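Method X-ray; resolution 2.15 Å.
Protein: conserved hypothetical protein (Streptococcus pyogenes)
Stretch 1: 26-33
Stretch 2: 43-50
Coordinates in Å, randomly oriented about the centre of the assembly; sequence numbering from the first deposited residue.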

ATOM      1  N   TYR B  26      42.435  -8.225  -2.557  1.00 30.00           N
ATOM      2  CA  TYR B  26      41.799  -7.687  -1.353  1.00 30.58           C
ATOM      3  C   TYR B  26      42.640  -6.559  -0.766  1.00 30.58           C
ATOM      4  O   TYR B  26      43.785  -6.764  -0.380  1.00 29.95           O
ATOM      5  CB  TYR B  26      41.593  -8.791  -0.315  1.00 30.13           C
ATOM      6  CG  TYR B  26      40.628  -9.815  -0.811  1.00 30.08           C
ATOM      7  CD1 TYR B  26      39.285  -9.752  -0.447  1.00 30.16           C
ATOM      8  CD2 TYR B  26      41.037 -10.818  -1.701  1.00 28.67           C
ATOM      9  CE1 TYR B  26      38.377 -10.654  -0.943  1.00 31.30           C
ATOM     10  CE2 TYR B  26      40.130 -11.727  -2.190  1.00 29.66           C
ATOM     11  CZ  TYR B  26      38.805 -11.645  -1.799  1.00 29.50           C
ATOM     12  OH  TYR B  26      37.880 -12.531  -2.288  1.00 30.43           O
ATOM     13  N   LEU B  27      42.049  -5.376  -0.706  1.00 31.21           N
ATOM     14  CA  LEU B  27      42.716  -4.193  -0.158  1.00 31.78           C
ATOM     15  C   LEU B  27      42.429  -4.024   1.327  1.00 31.24           C
ATOM     16  O   LEU B  27      41.267  -4.027   1.756  1.00 31.61           O
ATOM     17  CB  LEU B  27      42.275  -2.943  -0.920  1.00 32.50           C
ATOM     18  CG  LEU B  27      42.773  -2.830  -2.375  1.00 35.33           C
ATOM     19  CD1 LEU B  27      41.632  -2.481  -3.354  1.00 37.29           C
ATOM     20  CD2 LEU B  27      43.850  -1.805  -2.431  1.00 36.34           C
ATOM     21  N   ASN B  28      43.497  -3.920   2.110  1.00 30.45           N
ATOM     22  CA  ASN B  28      43.414  -3.486   3.493  1.00 30.12           C
ATOM     23  C   ASN B  28      42.776  -2.067   3.513  1.00 30.34           C
ATOM     24  O   ASN B  28      42.663  -1.420   2.456  1.00 29.14           O
ATOM     25  CB  ASN B  28      44.824  -3.486   4.078  1.00 29.92           C
ATOM     26  CG  ASN B  28      44.848  -3.325   5.579  1.00 29.70           C
ATOM     27  OD1 ASN B  28      44.637  -4.277   6.317  1.00 30.21           O
ATOM     28  ND2 ASN B  28      45.132  -2.116   6.040  1.00 28.26           N
ATOM     29  N   TYR B  29      42.306  -1.598   4.674  1.00 31.02           N
ATOM     30  CA  TYR B  29      41.733  -0.244   4.746  1.00 31.45           C
ATOM     31  C   TYR B  29      42.762   0.755   4.201  1.00 31.73           C
ATOM     32  O   TYR B  29      43.966   0.631   4.458  1.00 31.36           O
ATOM     33  CB  TYR B  29      41.292   0.136   6.178  1.00 31.92           C
ATOM     34  CG  TYR B  29      42.431   0.232   7.171  1.00 32.66           C
ATOM     35  CD1 TYR B  29      43.162   1.416   7.310  1.00 31.30           C
ATOM     36  CD2 TYR B  29      42.783  -0.869   7.970  1.00 31.77           C
ATOM     37  CE1 TYR B  29      44.223   1.506   8.232  1.00 33.20           C
ATOM     38  CE2 TYR B  29      43.824  -0.795   8.880  1.00 32.71           C
ATOM     39  CZ  TYR B  29      44.543   0.399   9.011  1.00 34.71           C
ATOM     40  OH  TYR B  29      45.590   0.484   9.908  1.00 36.60           O
ATOM     41  N   CYS B  30      42.278   1.714   3.421  1.00 32.03           N
ATOM     42  CA  CYS B  30      43.098   2.744   2.818  1.00 32.32           C
ATOM     43  C   CYS B  30      42.788   4.090   3.432  1.00 32.35           C
ATOM     44  O   CYS B  30      41.637   4.469   3.578  1.00 31.64           O
ATOM     45  CB  CYS B  30      42.844   2.831   1.320  1.00 32.22           C
ATOM     46  SG  CYS B  30      43.231   1.339   0.420  1.00 34.66           S
ATOM     47  N   VAL B  31      43.850   4.824   3.714  1.00 33.18           N
ATOM     48  CA  VAL B  31      43.811   6.039   4.474  1.00 34.29           C
ATOM     49  C   VAL B  31      44.864   6.974   3.872  1.00 34.21           C
ATOM     50  O   VAL B  31      45.909   6.503   3.432  1.00 34.82           O
ATOM     51  CB  VAL B  31      44.098   5.677   5.965  1.00 34.81           C
ATOM     52  CG1 VAL B  31      45.479   6.159   6.437  1.00 35.24           C
ATOM     53  CG2 VAL B  31      43.027   6.192   6.826  1.00 34.70           C
ATOM     54  N   GLY B  32      44.581   8.276   3.808  1.00 34.41           N
ATOM     55  CA  GLY B  32      45.525   9.251   3.241  1.00 34.73           C
ATOM     56  C   GLY B  32      45.223  10.696   3.618  1.00 34.96           C
ATOM     57  O   GLY B  32      44.094  11.015   4.024  1.00 35.00           O
ATOM     58  N   ASN B  33      46.221  11.577   3.459  1.00 35.35           N
ATOM     59  CA  ASN B  33      46.094  13.008   3.783  1.00 35.21           C
ATOM     60  C   ASN B  33      45.493  13.241   5.171  1.00 35.68           C
ATOM     61  O   ASN B  33      44.569  14.036   5.294  1.00 35.57           O
ATOM     62  CB  ASN B  33      45.203  13.715   2.742  1.00 34.83           C
ATOM     63  CG  ASN B  33      45.837  13.773   1.358  1.00 35.60           C
ATOM     64  OD1 ASN B  33      47.052  13.710   1.230  1.00 36.35           O
ATOM     65  ND2 ASN B  33      45.007  13.896   0.311  1.00 33.60           N
ATOM     66  N   ASN B  43      40.100  11.828  -1.058  1.00 28.01           N
ATOM     67  CA  ASN B  43      41.143  11.758  -2.109  1.00 28.94           C
ATOM     68  C   ASN B  43      42.416  11.035  -1.671  1.00 28.73           C
ATOM     69  O   ASN B  43      42.983  10.278  -2.438  1.00 29.92           O
ATOM     70  CB  ASN B  43      41.496  13.142  -2.651  1.00 28.60           C
ATOM     71  CG  ASN B  43      40.432  13.687  -3.593  1.00 30.65           C
ATOM     72  OD1 ASN B  43      40.032  14.856  -3.499  1.00 32.63           O
ATOM     73  ND2 ASN B  43      39.953  12.837  -4.489  1.00 30.43           N
ATOM     74  N   GLY B  44      42.860  11.284  -0.446  1.00 28.76           N
ATOM     75  CA  GLY B  44      44.000  10.591   0.114  1.00 29.01           C
ATOM     76  C   GLY B  44      43.749   9.091   0.221  1.00 29.87           C
ATOM     77  O   GLY B  44      44.626   8.296  -0.080  1.00 29.86           O
ATOM     78  N   ALA B  45      42.555   8.691   0.645  1.00 29.68           N
ATOM     79  CA  ALA B  45      42.282   7.272   0.758  1.00 30.10           C
ATOM     80  C   ALA B  45      42.330   6.627  -0.634  1.00 30.59           C
ATOM     81  O   ALA B  45      42.908   5.559  -0.795  1.00 30.45           O
ATOM     82  CB  ALA B  45      40.963   7.046   1.406  1.00 30.08           C
ATOM     83  N   PHE B  46      41.737   7.287  -1.634  1.00 30.90           N
ATOM     84  CA  PHE B  46      41.680   6.744  -2.983  1.00 31.53           C
ATOM     85  C   PHE B  46      43.064   6.745  -3.662  1.00 31.77           C
ATOM     86  O   PHE B  46      43.324   5.894  -4.522  1.00 31.50           O
ATOM     87  CB  PHE B  46      40.676   7.504  -3.855  1.00 31.81           C
ATOM     88  CG  PHE B  46      39.218   7.226  -3.526  1.00 33.89           C
ATOM     89  CD1 PHE B  46      38.796   5.974  -3.111  1.00 33.97           C
ATOM     90  CD2 PHE B  46      38.259   8.220  -3.710  1.00 36.87           C
ATOM     91  CE1 PHE B  46      37.442   5.720  -2.841  1.00 36.26           C
ATOM     92  CE2 PHE B  46      36.902   7.968  -3.444  1.00 37.62           C
ATOM     93  CZ  PHE B  46      36.503   6.719  -3.009  1.00 35.67           C
ATOM     94  N   ASP B  47      43.926   7.704  -3.294  1.00 31.61           N
ATOM     95  CA  ASP B  47      45.327   7.701  -3.745  1.00 31.98           C
ATOM     96  C   ASP B  47      46.053   6.450  -3.225  1.00 32.38           C
ATOM     97  O   ASP B  47      46.825   5.837  -3.985  1.00 32.81           O
ATOM     98  CB  ASP B  47      46.094   8.933  -3.263  1.00 31.95           C
ATOM     99  CG  ASP B  47      45.662  10.244  -3.942  1.00 32.90           C
ATOM    100  OD1 ASP B  47      44.993  10.227  -5.010  1.00 32.08           O
ATOM    101  OD2 ASP B  47      46.041  11.322  -3.399  1.00 33.22           O
ATOM    102  N   GLU B  48      45.842   6.077  -1.953  1.00 32.47           N
ATOM    103  CA  GLU B  48      46.424   4.831  -1.427  1.00 33.83           C
ATOM    104  C   GLU B  48      45.877   3.610  -2.168  1.00 32.42           C
ATOM    105  O   GLU B  48      46.651   2.709  -2.529  1.00 32.06           O
ATOM    106  CB  GLU B  48      46.227   4.644   0.085  1.00 34.23           C
ATOM    107  CG  GLU B  48      47.524   4.763   0.951  1.00 38.04           C
ATOM    108  CD  GLU B  48      47.588   3.772   2.162  1.00 37.87           C
ATOM    109  OE1 GLU B  48      46.594   3.612   2.959  1.00 41.95           O
ATOM    110  OE2 GLU B  48      48.674   3.172   2.341  1.00 40.41           O
HETATM  111  N   MSE B  49      44.556   3.591  -2.396  1.00 31.20           N
HETATM  112  CA  MSE B  49      43.903   2.504  -3.122  1.00 30.59           C
HETATM  113  C   MSE B  49      44.550   2.327  -4.511  1.00 31.46           C
HETATM  114  O   MSE B  49      44.894   1.201  -4.893  1.00 30.31           O
HETATM  115  CB  MSE B  49      42.388   2.731  -3.231  1.00 30.44           C
HETATM  116  CG  MSE B  49      41.630   1.624  -3.951  1.00 30.77           C
HETATM  117 SE   MSE B  49      39.806   1.742  -3.940  1.00 28.82          SE
HETATM  118  CE  MSE B  49      39.536   3.326  -4.678  1.00 36.51           C
ATOM    119  N   GLU B  50      44.728   3.438  -5.240  1.00 31.96           N
ATOM    120  CA  GLU B  50      45.404   3.425  -6.535  1.00 33.21           C
ATOM    121  C   GLU B  50      46.861   2.966  -6.430  1.00 32.27           C
ATOM    122  O   GLU B  50      47.341   2.221  -7.299  1.00 32.12           O
ATOM    123  CB  GLU B  50      45.361   4.806  -7.208  1.00 33.26           C
ATOM    124  CG  GLU B  50      43.976   5.212  -7.677  1.00 36.20           C
ATOM    125  CD  GLU B  50      43.975   6.464  -8.529  1.00 36.86           C
ATOM    126  OE1 GLU B  50      44.534   7.507  -8.089  1.00 41.85           O
ATOM    127  OE2 GLU B  50      43.413   6.400  -9.656  1.00 42.19           O
TER
HETATM  128  O   HOH W   1      46.282   1.394   5.618  1.00 41.99           O
HETATM  129  O   HOH W   2      45.439  14.089  -2.716  1.00 45.16           O

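The first stretch enters as a strand and leaves as a loop; the second is helical throughout and runs nearly antiparallel to the strand, at 157°, with the two axes 8.1 Å apart at their closest. Together the stretches bury 418 Å², counted over both sides, and they draw nearest where the loop passes the helix: the CA atoms of Gly 32 and Gly 44 lie 3.7 Å apart, those of Val 31 and Ala 45 4.2 Å.

A single direct hydrogen bond crosses the interface. The backbone N of Val 31 donates to OE1 of Glu 48 at 3.1 Å, with an angle of 170° at the hydrogen, so the bond is almost straight. Glutamate suits this place because its CA-to-CB bond points toward the loop and its side chain is long enough to bring a carboxylate oxygen to a main-chain amide. Chi1 (-110°) and chi2 (-143°) both lie between the usual wells. OE1 of Glu 48 also lies 3.0 Å from O of Val 31; both atoms are acceptors, so this closeness is not a second bond. OE2 of Glu 48 is bonded elsewhere in the structure.

Water extends the polar contacts at two points. Water 1 donates to O of Tyr 29 at 2.7 Å and, weakly, to OE1 of Glu 48 at 3.5 Å. Water 2 accepts from ND2 of Asn 33 at 3.1 Å and donates to OD2 of Asp 47 at 2.9 Å, linking two side chains that do not touch directly. An amide that donates and a carboxylate that accepts are well matched to such a bridge.

Backbone packing depends on the two glycines. CA of Gly 32 lies 3.5 Å from C of Gly 44, and it makes a CA-H...O contact with O of Gly 44 at 3.6 Å. That oxygen is also the acceptor for N of Glu 48 at 3.1 Å within the helix. A CB on Gly 32 would point toward the helix and fall 2.2 Å from O of Gly 44; one on Gly 44 would fall 2.4 Å from C of Gly 32. Neither position has room for a side chain while the backbones stay this close. Ala 45 also keeps its side chain small, and its CB packs 3.4 Å from O of Cys 30.

Apolar contacts join the strand to the helix. Leu 27 and Cys 30, both buried, direct their CA-to-CB bonds toward the helix and meet Met 49, present as selenomethionine. CD1 of Leu 27 lies 4.1 Å from CG of Met 49, and SG of Cys 30 lies 4.0 Å from CB of Met 49. The extended t, t start of the Met 49 side chain carries its end away from the strand, so the portion near its backbone makes these contacts. Cysteine offers a compact sulfur here, while leucine supplies a branched hydrocarbon surface; both suit a setting from which solvent is largely excluded.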